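Local structure of flavin prenyltransferase PAD1, mitochondrial (Aspergillus niger, 6QLG) at residues B[45-50]-B[122-127]; B[129-134]-B[170-175]; B[156-161]-B[179-184]. The protein probably makes the prenylated FMN cofactor of ferulic acid decarboxylase, joining a dimethylallyl group to N5 and C6 of the flavin without a metal. One frame throughout, in Å; residues are numbered along the deposited sequence.

Interaction 1. Residues B[45-50]-B[122-127]; sequences VAMTGA and VVPCSM. With FMN (flavin mononucleotide), chain M.
Ala46 and Val122 pair in parallel on neighbouring central strands of the sheet, and Val123 N gives a nearly straight bond to Ala46 O at 2.8 Å. Beyond this pair segment 122-127 turns a corner through the cis peptide before Pro124, and the bonding passes to Thr48. Thr48 OG1 sits between the backbone N and the carbonyl carbon (chi1 67°), from where it donates to Pro124 O at 2.6 Å and accepts from Ser126 N at 2.9 Å. Pro124 O is gripped twice, since Thr48 N also donates to it, a longer bond of 3.3 Å. The methyl CG2 of Thr48 turns instead to Val122 CG1, 3.7 Å away. Ala50 is small enough to lay CB on Pro124 CB while its CA faces the flavin ring. Gly49 N donates to FMN O2P at 2.6 Å and its O accepts from the ribityl O2'; a CB here would strike that hydroxyl. Ser126, the N-cap of helix 127-135, donates through OG to FMN O3P, and Met127 N meets FMN O2 at 2.8 Å. Backbone N-H groups and a helix start thus receive the phosphate and pyrimidine oxygens, an environment that would favour the phosphate's negative charge.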
loop_
_atom_site.group_PDB
_atom_site.type_symbol
_atom_site.label_atom_id
_atom_site.label_comp_id
_atom_site.label_asym_id
_atom_site.label_seq_id
_atom_site.Cartn_x
_atom_site.Cartn_y
_atom_site.Cartn_z
ATOM N N VAL B 45 -25.602 -23.068 8.520
ATOM C CA VAL B 45 -26.314 -21.857 8.906
ATOM C C VAL B 45 -25.820 -21.461 10.290
ATOM O O VAL B 45 -26.027 -22.191 11.266
ATOM C CB VAL B 45 -27.836 -22.058 8.897
ATOM C CG1 VAL B 45 -28.540 -20.769 9.297
ATOM C CG2 VAL B 45 -28.301 -22.534 7.526
ATOM N N ALA B 46 -25.165 -20.309 10.380
ATOM C CA ALA B 46 -24.645 -19.801 11.640
ATOM C C ALA B 46 -25.395 -18.534 12.023
ATOM O O ALA B 46 -25.570 -17.636 11.193
ATOM C CB ALA B 46 -23.143 -19.525 11.545
ATOM N N MET B 47 -25.844 -18.471 13.271
ATOM C CA MET B 47 -26.509 -17.295 13.810
ATOM C C MET B 47 -25.641 -16.689 14.903
ATOM O O MET B 47 -25.106 -17.409 15.753
ATOM C CB MET B 47 -27.894 -17.647 14.365
ATOM C CG MET B 47 -28.817 -18.318 13.351
ATOM S SD MET B 47 -30.514 -18.547 13.942
ATOM C CE MET B 47 -30.951 -16.867 14.385
ATOM N N THR B 48 -25.493 -15.367 14.868
ATOM C CA THR B 48 -24.715 -14.627 15.851
ATOM C C THR B 48 -25.591 -13.563 16.502
ATOM O O THR B 48 -26.732 -13.322 16.097
ATOM C CB THR B 48 -23.472 -13.977 15.218
ATOM O OG1 THR B 48 -23.872 -12.954 14.299
ATOM C CG2 THR B 48 -22.634 -15.013 14.485
ATOM N N GLY B 49 -25.032 -12.910 17.518
ATOM C CA GLY B 49 -25.783 -11.988 18.346
ATOM C C GLY B 49 -25.993 -10.599 17.776
ATOM O O GLY B 49 -26.020 -9.617 18.525
ATOM N N ALA B 50 -26.135 -10.489 16.462
ATOM C CA ALA B 50 -26.599 -9.251 15.859
ATOM C C ALA B 50 -28.121 -9.252 15.824
ATOM O O ALA B 50 -28.753 -10.308 15.729
ATOM C CB ALA B 50 -26.042 -9.079 14.445
ATOM N N VAL B 122 -23.707 -16.815 7.490
ATOM C CA VAL B 122 -23.789 -16.287 8.845
ATOM C C VAL B 122 -24.877 -15.222 8.839
ATOM O O VAL B 122 -24.706 -14.149 8.249
ATOM C CB VAL B 122 -22.444 -15.721 9.321
ATOM C CG1 VAL B 122 -22.522 -15.329 10.789
ATOM C CG2 VAL B 122 -21.329 -16.739 9.098
ATOM N N VAL B 123 -26.004 -15.517 9.479
ATOM C CA VAL B 123 -27.187 -14.666 9.368
ATOM C C VAL B 123 -27.960 -14.667 10.684
ATOM O O VAL B 123 -28.459 -15.718 11.113
ATOM C CB VAL B 123 -28.075 -15.113 8.194
ATOM C CG1 VAL B 123 -28.285 -16.632 8.209
ATOM C CG2 VAL B 123 -29.409 -14.383 8.224
ATOM N N PRO B 124 -28.057 -13.526 11.381
ATOM C CA PRO B 124 -27.323 -12.305 11.036
ATOM C C PRO B 124 -25.876 -12.401 11.509
ATOM O O PRO B 124 -25.575 -13.255 12.347
ATOM C CB PRO B 124 -28.086 -11.217 11.787
ATOM C CG PRO B 124 -28.613 -11.924 12.996
ATOM C CD PRO B 124 -28.918 -13.337 12.563
ATOM N N CYS B 125 -24.997 -11.556 10.982
ATOM C CA CYS B 125 -23.578 -11.600 11.312
ATOM C C CYS B 125 -23.199 -10.337 12.072
ATOM O O CYS B 125 -23.316 -9.227 11.540
ATOM C CB CYS B 125 -22.724 -11.745 10.052
ATOM S SG CYS B 125 -20.957 -11.912 10.400
ATOM N N SER B 126 -22.743 -10.510 13.308
ATOM C CA SER B 126 -22.295 -9.385 14.111
ATOM C C SER B 126 -20.940 -8.882 13.620
ATOM O O SER B 126 -20.226 -9.556 12.872
ATOM C CB SER B 126 -22.195 -9.782 15.582
ATOM O OG SER B 126 -21.147 -10.719 15.776
ATOM N N MET B 127 -20.589 -7.670 14.061
ATOM C CA MET B 127 -19.269 -7.132 13.759
ATOM C C MET B 127 -18.174 -7.942 14.436
ATOM O O MET B 127 -17.080 -8.093 13.882
ATOM C CB MET B 127 -19.188 -5.663 14.181
ATOM C CG MET B 127 -20.148 -4.745 13.437
ATOM S SD MET B 127 -19.877 -4.719 11.650
ATOM C CE MET B 127 -21.119 -5.883 11.063
HETATM N N1 FMN M . -23.493 -6.328 17.326
HETATM C C2 FMN M . -23.378 -5.958 16.002
HETATM O O2 FMN M . -22.276 -5.946 15.468
HETATM N N3 FMN M . -24.502 -5.605 15.288
HETATM C C4 FMN M . -25.739 -5.624 15.905
HETATM O O4 FMN M . -26.758 -5.311 15.286
HETATM C C4A FMN M . -25.862 -5.995 17.237
HETATM N N5 FMN M . -27.111 -6.006 17.830
HETATM C C5A FMN M . -27.252 -6.376 19.155
HETATM C C6 FMN M . -28.513 -6.391 19.761
HETATM C C7 FMN M . -28.668 -6.760 21.095
HETATM C C7M FMN M . -30.033 -6.770 21.730
HETATM C C8 FMN M . -27.534 -7.122 21.824
HETATM C C8M FMN M . -27.664 -7.525 23.268
HETATM C C9 FMN M . -26.275 -7.101 21.214
HETATM C C9A FMN M . -26.120 -6.733 19.881
HETATM N N10 FMN M . -24.865 -6.730 19.273
HETATM C C10 FMN M . -24.728 -6.349 17.950
HETATM C "C1'" FMN M . -23.632 -7.092 20.056
HETATM C "C2'" FMN M . -23.160 -8.541 19.931
HETATM O "O2'" FMN M . -24.141 -9.425 20.433
HETATM C "C3'" FMN M . -21.852 -8.698 20.708
HETATM O "O3'" FMN M . -20.841 -7.956 20.064
HETATM C "C4'" FMN M . -21.403 -10.149 20.837
HETATM O "O4'" FMN M . -20.092 -10.194 21.355
HETATM C "C5'" FMN M . -21.410 -10.862 19.494
HETATM O "O5'" FMN M . -21.136 -12.222 19.738
HETATM P P FMN M . -21.360 -13.330 18.595
HETATM O O1P FMN M . -20.475 -14.517 18.884
HETATM O O2P FMN M . -22.808 -13.753 18.620
HETATM O O3P FMN M . -20.999 -12.784 17.232
#

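Interaction 2. Residues B[129-134]-B[170-175]; sequences TLAAIH and LRNMLE. With FMN (flavin mononucleotide), chain M.
His134 and Glu175 make the polar link between two helices whose axes approach to 9.5 Å and cross at 50°. His134 NE2 donates to Glu175 OE1 at 2.7 Å; the oxygen lies in the ring plane, but the N-H meets its anti side from 26° out of the carboxylate plane. With CG anti to the backbone N (chi1 167°), the histidine extends across to the facing helix. Face contacts come from Asn172: OD1 lies over the imidazole, offset toward its rim, and CA makes a CH-pi contact 4.0 Å from the ring centroid. Asn172 OD1 is not bonded to the ring; it accepts from Arg171 NH2 at 2.7 Å, with a weak second bond from NE, which holds the amide. Asn172 ND2 rests 3.6 Å from Ala131 CB and donates to Ser135 O of a neighbouring subunit. Apolar contact is left to Leu130, whose CD2 meets Met173 CG at 3.9 Å, the two side chains crossing at about a right angle. Thr129 OG1 donates to FMN O3P at 2.7 Å. The carboxylate at NE2 would be expected to favour a protonated imidazole, while nearby Arg171 would oppose it; the polar cluster continues into a subunit interface.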
loop_
_atom_site.group_PDB
_atom_site.type_symbol
_atom_site.label_atom_id
_atom_site.label_comp_id
_atom_site.label_asym_id
_atom_site.label_seq_id
_atom_site.Cartn_x
_atom_site.Cartn_y
_atom_site.Cartn_z
ATOM N N THR B 129 -18.153 -11.245 14.987
ATOM C CA THR B 129 -17.895 -12.454 14.209
ATOM C C THR B 129 -17.285 -12.116 12.851
ATOM O O THR B 129 -16.404 -12.837 12.365
ATOM C CB THR B 129 -19.187 -13.261 14.057
ATOM O OG1 THR B 129 -19.485 -13.905 15.302
ATOM C CG2 THR B 129 -19.049 -14.322 12.976
ATOM N N LEU B 130 -17.729 -11.018 12.231
ATOM C CA LEU B 130 -17.054 -10.524 11.033
ATOM C C LEU B 130 -15.571 -10.289 11.297
ATOM O O LEU B 130 -14.719 -10.611 10.460
ATOM C CB LEU B 130 -17.720 -9.234 10.548
ATOM C CG LEU B 130 -16.874 -8.326 9.646
ATOM C CD1 LEU B 130 -16.654 -8.959 8.272
ATOM C CD2 LEU B 130 -17.502 -6.948 9.505
ATOM N N ALA B 131 -15.242 -9.743 12.469
ATOM C CA ALA B 131 -13.846 -9.473 12.795
ATOM C C ALA B 131 -13.080 -10.756 13.083
ATOM O O ALA B 131 -11.901 -10.874 12.724
ATOM C CB ALA B 131 -13.764 -8.530 13.989
ATOM N N ALA B 132 -13.722 -11.719 13.750
ATOM C CA ALA B 132 -13.083 -13.012 13.974
ATOM C C ALA B 132 -12.711 -13.673 12.654
ATOM O O ALA B 132 -11.611 -14.222 12.511
ATOM C CB ALA B 132 -14.005 -13.922 14.790
ATOM N N ILE B 133 -13.610 -13.617 11.671
ATOM C CA ILE B 133 -13.339 -14.234 10.377
ATOM C C ILE B 133 -12.265 -13.456 9.625
ATOM O O ILE B 133 -11.356 -14.045 9.030
ATOM C CB ILE B 133 -14.642 -14.345 9.563
ATOM C CG1 ILE B 133 -15.642 -15.245 10.292
ATOM C CG2 ILE B 133 -14.361 -14.883 8.169
ATOM C CD1 ILE B 133 -17.054 -15.160 9.747
ATOM N N HIS B 134 -12.349 -12.123 9.643
ATOM C CA HIS B 134 -11.345 -11.307 8.966
ATOM C C HIS B 134 -9.965 -11.499 9.586
ATOM O O HIS B 134 -8.970 -11.675 8.873
ATOM C CB HIS B 134 -11.747 -9.833 9.007
ATOM C CG HIS B 134 -10.642 -8.898 8.621
ATOM N ND1 HIS B 134 -9.739 -8.395 9.533
ATOM C CD2 HIS B 134 -10.289 -8.383 7.420
ATOM C CE1 HIS B 134 -8.878 -7.610 8.911
ATOM N NE2 HIS B 134 -9.190 -7.585 7.627
ATOM N N LEU B 170 -15.570 -1.358 7.894
ATOM C CA LEU B 170 -15.452 -1.333 6.441
ATOM C C LEU B 170 -14.163 -1.995 5.975
ATOM O O LEU B 170 -14.152 -2.682 4.946
ATOM C CB LEU B 170 -15.541 0.108 5.935
ATOM C CG LEU B 170 -16.983 0.620 5.894
ATOM C CD1 LEU B 170 -17.037 2.112 5.636
ATOM C CD2 LEU B 170 -17.775 -0.141 4.837
ATOM N N ARG B 171 -13.069 -1.805 6.716
ATOM C CA ARG B 171 -11.832 -2.505 6.384
ATOM C C ARG B 171 -12.013 -4.013 6.498
ATOM O O ARG B 171 -11.571 -4.768 5.624
ATOM C CB ARG B 171 -10.693 -2.031 7.289
ATOM C CG ARG B 171 -9.413 -2.846 7.141
ATOM C CD ARG B 171 -8.602 -2.866 8.428
ATOM N NE ARG B 171 -9.178 -3.750 9.436
ATOM C CZ ARG B 171 -9.102 -3.539 10.747
ATOM N NH1 ARG B 171 -8.472 -2.469 11.213
ATOM N NH2 ARG B 171 -9.656 -4.398 11.593
ATOM N N ASN B 172 -12.668 -4.472 7.568
ATOM C CA ASN B 172 -12.925 -5.898 7.721
ATOM C C ASN B 172 -13.793 -6.424 6.585
ATOM O O ASN B 172 -13.541 -7.514 6.056
ATOM C CB ASN B 172 -13.580 -6.172 9.074
ATOM C CG ASN B 172 -12.621 -5.989 10.232
ATOM O OD1 ASN B 172 -11.427 -5.764 10.033
ATOM N ND2 ASN B 172 -13.138 -6.084 11.454
ATOM N N MET B 173 -14.808 -5.657 6.182
ATOM C CA MET B 173 -15.680 -6.087 5.092
ATOM C C MET B 173 -14.923 -6.159 3.772
ATOM O O MET B 173 -15.032 -7.148 3.038
ATOM C CB MET B 173 -16.871 -5.140 4.965
ATOM C CG MET B 173 -17.916 -5.284 6.056
ATOM S SD MET B 173 -19.172 -4.000 5.919
ATOM C CE MET B 173 -20.137 -4.318 7.397
ATOM N N LEU B 174 -14.162 -5.111 3.448
ATOM C CA LEU B 174 -13.434 -5.087 2.183
ATOM C C LEU B 174 -12.423 -6.224 2.113
ATOM O O LEU B 174 -12.349 -6.945 1.111
ATOM C CB LEU B 174 -12.734 -3.738 1.998
ATOM C CG LEU B 174 -11.802 -3.641 0.784
ATOM C CD1 LEU B 174 -12.588 -3.776 -0.517
ATOM C CD2 LEU B 174 -11.008 -2.341 0.801
ATOM N N GLU B 175 -11.643 -6.410 3.180
ATOM C CA GLU B 175 -10.551 -7.374 3.136
ATOM C C GLU B 175 -11.042 -8.814 3.240
ATOM O O GLU B 175 -10.436 -9.709 2.640
ATOM C CB GLU B 175 -9.532 -7.054 4.235
ATOM C CG GLU B 175 -8.735 -5.778 3.931
ATOM C CD GLU B 175 -7.698 -5.430 4.988
ATOM O OE1 GLU B 175 -7.564 -6.176 5.982
ATOM O OE2 GLU B 175 -7.017 -4.396 4.824
HETATM N N1 FMN M . -23.493 -6.328 17.326
HETATM C C2 FMN M . -23.378 -5.958 16.002
HETATM O O2 FMN M . -22.276 -5.946 15.468
HETATM N N3 FMN M . -24.502 -5.605 15.288
HETATM C C4 FMN M . -25.739 -5.624 15.905
HETATM O O4 FMN M . -26.758 -5.311 15.286
HETATM C C4A FMN M . -25.862 -5.995 17.237
HETATM N N5 FMN M . -27.111 -6.006 17.830
HETATM C C5A FMN M . -27.252 -6.376 19.155
HETATM C C6 FMN M . -28.513 -6.391 19.761
HETATM C C7 FMN M . -28.668 -6.760 21.095
HETATM C C7M FMN M . -30.033 -6.770 21.730
HETATM C C8 FMN M . -27.534 -7.122 21.824
HETATM C C8M FMN M . -27.664 -7.525 23.268
HETATM C C9 FMN M . -26.275 -7.101 21.214
HETATM C C9A FMN M . -26.120 -6.733 19.881
HETATM N N10 FMN M . -24.865 -6.730 19.273
HETATM C C10 FMN M . -24.728 -6.349 17.950
HETATM C "C1'" FMN M . -23.632 -7.092 20.056
HETATM C "C2'" FMN M . -23.160 -8.541 19.931
HETATM O "O2'" FMN M . -24.141 -9.425 20.433
HETATM C "C3'" FMN M . -21.852 -8.698 20.708
HETATM O "O3'" FMN M . -20.841 -7.956 20.064
HETATM C "C4'" FMN M . -21.403 -10.149 20.837
HETATM O "O4'" FMN M . -20.092 -10.194 21.355
HETATM C "C5'" FMN M . -21.410 -10.862 19.494
HETATM O "O5'" FMN M . -21.136 -12.222 19.738
HETATM P P FMN M . -21.360 -13.330 18.595
HETATM O O1P FMN M . -20.475 -14.517 18.884
HETATM O O2P FMN M . -22.808 -13.753 18.620
HETATM O O3P FMN M . -20.999 -12.784 17.232
#

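Interaction 3. Residues B[156-161]-B[179-184]; sequences LVLVAR and AGAVIF. With FMN (flavin mononucleotide), chain M; DMA (dimethylallyl diphosphate), chain J.
Val157 and Phe184 pack tightly side by side where strands 155-160 and 182-183 run parallel, Val157 CG1 lying 4.0 Å from Phe184 CB. Leu158 is held through both its N and its O: Leu158 N donates almost straight to Val182 O at 2.8 Å, and Leu158 O accepts from Phe184 N at 2.8 Å. Val182 N to Leu156 O completes the pattern. Beta-branched valines suit the extended backbone, and on the face toward helix 167-178 Leu158 CD1 meets Ile183 CD1 at 4.1 Å, the isoleucine end bending toward the leucine (chi2 -61°). Val159, centre of an inverse gamma turn, makes no backbone N-H...O bond to Phe184, only a CA-H...O contact and side-chain contacts, and the strands part. The solvent side lies at Gly180, which closes helix 167-178 in a Schellman motif, its positive phi (124°) suited to glycine. Here a water accepts from Leu156 N. Past the parting, Arg161 O accepts from FMN N3 at 2.9 Å, and Arg161 NH2 reaches FMN O4 at 3.1 Å; the bond from NH1 to the diphosphate O3B is weak. This beta-alpha-beta unit thus delivers a cation that could polarise the flavin carbonyl and steady the diphosphate.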
loop_
_atom_site.group_PDB
_atom_site.type_symbol
_atom_site.label_atom_id
_atom_site.label_comp_id
_atom_site.label_asym_id
_atom_site.label_seq_id
_atom_site.Cartn_x
_atom_site.Cartn_y
_atom_site.Cartn_z
ATOM N N LEU B 156 -19.179 -18.330 1.069
ATOM C CA LEU B 156 -19.412 -17.872 2.434
ATOM C C LEU B 156 -20.102 -16.518 2.375
ATOM O O LEU B 156 -19.539 -15.556 1.843
ATOM C CB LEU B 156 -18.100 -17.772 3.221
ATOM C CG LEU B 156 -18.186 -17.108 4.600
ATOM C CD1 LEU B 156 -19.034 -17.941 5.557
ATOM C CD2 LEU B 156 -16.799 -16.871 5.181
ATOM N N VAL B 157 -21.313 -16.443 2.923
ATOM C CA VAL B 157 -22.116 -15.225 2.913
ATOM C C VAL B 157 -22.248 -14.722 4.342
ATOM O O VAL B 157 -22.685 -15.463 5.231
ATOM C CB VAL B 157 -23.500 -15.465 2.283
ATOM C CG1 VAL B 157 -24.346 -14.202 2.369
ATOM C CG2 VAL B 157 -23.355 -15.917 0.837
ATOM N N LEU B 158 -21.872 -13.466 4.561
ATOM C CA LEU B 158 -21.960 -12.827 5.869
ATOM C C LEU B 158 -23.031 -11.747 5.803
ATOM O O LEU B 158 -22.835 -10.709 5.161
ATOM C CB LEU B 158 -20.614 -12.231 6.284
ATOM C CG LEU B 158 -19.378 -13.126 6.205
ATOM C CD1 LEU B 158 -18.150 -12.365 6.678
ATOM C CD2 LEU B 158 -19.575 -14.385 7.025
ATOM N N VAL B 159 -24.161 -11.989 6.464
ATOM C CA VAL B 159 -25.213 -10.983 6.566
ATOM C C VAL B 159 -24.828 -10.009 7.672
ATOM O O VAL B 159 -25.428 -10.002 8.755
ATOM C CB VAL B 159 -26.589 -11.632 6.816
ATOM C CG1 VAL B 159 -27.703 -10.595 6.721
ATOM C CG2 VAL B 159 -26.828 -12.751 5.808
ATOM N N ALA B 160 -23.815 -9.183 7.405
ATOM C CA ALA B 160 -23.224 -8.317 8.420
ATOM C C ALA B 160 -24.147 -7.138 8.699
ATOM O O ALA B 160 -24.400 -6.318 7.811
ATOM C CB ALA B 160 -21.851 -7.829 7.965
ATOM N N ARG B 161 -24.636 -7.040 9.931
ATOM C CA ARG B 161 -25.625 -6.035 10.302
ATOM C C ARG B 161 -25.013 -5.085 11.325
ATOM O O ARG B 161 -24.670 -5.496 12.439
ATOM C CB ARG B 161 -26.888 -6.694 10.850
ATOM C CG ARG B 161 -28.070 -5.754 10.927
ATOM C CD ARG B 161 -28.180 -5.125 12.303
ATOM N NE ARG B 161 -29.073 -3.971 12.309
ATOM C CZ ARG B 161 -28.881 -2.886 13.053
ATOM N NH1 ARG B 161 -29.737 -1.875 12.995
ATOM N NH2 ARG B 161 -27.825 -2.808 13.852
ATOM N N ALA B 179 -10.720 -11.910 0.435
ATOM C CA ALA B 179 -10.393 -13.283 0.794
ATOM C C ALA B 179 -11.437 -14.288 0.321
ATOM O O ALA B 179 -11.207 -15.496 0.448
ATOM C CB ALA B 179 -10.211 -13.406 2.309
ATOM N N GLY B 180 -12.572 -13.831 -0.202
ATOM C CA GLY B 180 -13.562 -14.710 -0.804
ATOM C C GLY B 180 -14.960 -14.625 -0.223
ATOM O O GLY B 180 -15.881 -15.234 -0.790
ATOM N N ALA B 181 -15.180 -13.908 0.876
ATOM C CA ALA B 181 -16.510 -13.856 1.465
ATOM C C ALA B 181 -17.389 -12.844 0.736
ATOM O O ALA B 181 -16.910 -11.974 0.005
ATOM C CB ALA B 181 -16.432 -13.503 2.952
ATOM N N VAL B 182 -18.698 -12.969 0.946
ATOM C CA VAL B 182 -19.688 -12.065 0.372
ATOM C C VAL B 182 -20.374 -11.329 1.514
ATOM O O VAL B 182 -20.972 -11.957 2.396
ATOM C CB VAL B 182 -20.714 -12.815 -0.491
ATOM C CG1 VAL B 182 -21.772 -11.849 -1.014
ATOM C CG2 VAL B 182 -20.020 -13.540 -1.638
ATOM N N ILE B 183 -20.291 -10.002 1.498
ATOM C CA ILE B 183 -20.951 -9.164 2.493
ATOM C C ILE B 183 -22.361 -8.855 2.003
ATOM O O ILE B 183 -22.540 -8.281 0.924
ATOM C CB ILE B 183 -20.160 -7.872 2.748
ATOM C CG1 ILE B 183 -18.728 -8.194 3.189
ATOM C CG2 ILE B 183 -20.865 -7.005 3.788
ATOM C CD1 ILE B 183 -18.647 -8.994 4.476
ATOM N N PHE B 184 -23.367 -9.233 2.798
ATOM C CA PHE B 184 -24.777 -9.034 2.461
ATOM C C PHE B 184 -25.438 -8.242 3.582
ATOM O O PHE B 184 -26.042 -8.829 4.493
ATOM C CB PHE B 184 -25.485 -10.374 2.241
ATOM C CG PHE B 184 -26.856 -10.256 1.603
ATOM C CD1 PHE B 184 -27.937 -9.751 2.314
ATOM C CD2 PHE B 184 -27.061 -10.665 0.295
ATOM C CE1 PHE B 184 -29.190 -9.645 1.728
ATOM C CE2 PHE B 184 -28.314 -10.564 -0.296
ATOM C CZ PHE B 184 -29.377 -10.052 0.424
HETATM N N1 FMN M . -23.493 -6.328 17.326
HETATM C C2 FMN M . -23.378 -5.958 16.002
HETATM O O2 FMN M . -22.276 -5.946 15.468
HETATM N N3 FMN M . -24.502 -5.605 15.288
HETATM C C4 FMN M . -25.739 -5.624 15.905
HETATM O O4 FMN M . -26.758 -5.311 15.286
HETATM C C4A FMN M . -25.862 -5.995 17.237
HETATM N N5 FMN M . -27.111 -6.006 17.830
HETATM C C5A FMN M . -27.252 -6.376 19.155
HETATM C C6 FMN M . -28.513 -6.391 19.761
HETATM C C7 FMN M . -28.668 -6.760 21.095
HETATM C C7M FMN M . -30.033 -6.770 21.730
HETATM C C8 FMN M . -27.534 -7.122 21.824
HETATM C C8M FMN M . -27.664 -7.525 23.268
HETATM C C9 FMN M . -26.275 -7.101 21.214
HETATM C C9A FMN M . -26.120 -6.733 19.881
HETATM N N10 FMN M . -24.865 -6.730 19.273
HETATM C C10 FMN M . -24.728 -6.349 17.950
HETATM C "C1'" FMN M . -23.632 -7.092 20.056
HETATM C "C2'" FMN M . -23.160 -8.541 19.931
HETATM O "O2'" FMN M . -24.141 -9.425 20.433
HETATM C "C3'" FMN M . -21.852 -8.698 20.708
HETATM O "O3'" FMN M . -20.841 -7.956 20.064
HETATM C "C4'" FMN M . -21.403 -10.149 20.837
HETATM O "O4'" FMN M . -20.092 -10.194 21.355
HETATM C "C5'" FMN M . -21.410 -10.862 19.494
HETATM O "O5'" FMN M . -21.136 -12.222 19.738
HETATM P P FMN M . -21.360 -13.330 18.595
HETATM O O1P FMN M . -20.475 -14.517 18.884
HETATM O O2P FMN M . -22.808 -13.753 18.620
HETATM O O3P FMN M . -20.999 -12.784 17.232
HETATM C C1 DMA J . -27.193 -2.583 19.364
HETATM O O1 DMA J . -26.482 -1.384 19.277
HETATM C C2 DMA J . -26.894 -3.226 20.706
HETATM C C3 DMA J . -27.858 -3.326 21.585
HETATM C C4 DMA J . -27.544 -3.968 22.927
HETATM C C5 DMA J . -29.260 -2.813 21.256
HETATM P PA DMA J . -26.485 -0.665 17.806
HETATM O O1A DMA J . -25.818 0.691 17.894
HETATM O O2A DMA J . -25.684 -1.583 16.909
HETATM O O3A DMA J . -28.069 -0.538 17.331
HETATM P PB DMA J . -28.648 0.581 16.259
HETATM O O1B DMA J . -27.699 0.671 15.084
HETATM O O2B DMA J . -28.777 1.958 16.875
HETATM O O3B DMA J . -30.023 0.157 15.794
HETATM O O HOH W 1 -17.592 -16.959 -0.845
#

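Interactions 1 and 3 belong to one parallel sheet and lie nearer the chain's centre; strands 119-125 and 155-160 are adjacent, and Cys125 N probably bonds to Val159 O, continuing the sheet between them. Interaction 2 is the helical layer against that sheet: Leu130 and Ile133 cover Leu158, and Met173 covers Ala160. It crosses interaction 3 along the chain because helix 167-178 connects the two strands of that unit. All three are mostly buried; interactions 2 and 3 both border other subunits, and in interaction 2, which lies farther out, side-chain polar bonds take over from backbone pairing. FMN touches each: interaction 1 receives phosphate and ring, interaction 2 adds phosphate, interaction 3 adds the pyrimidine edge.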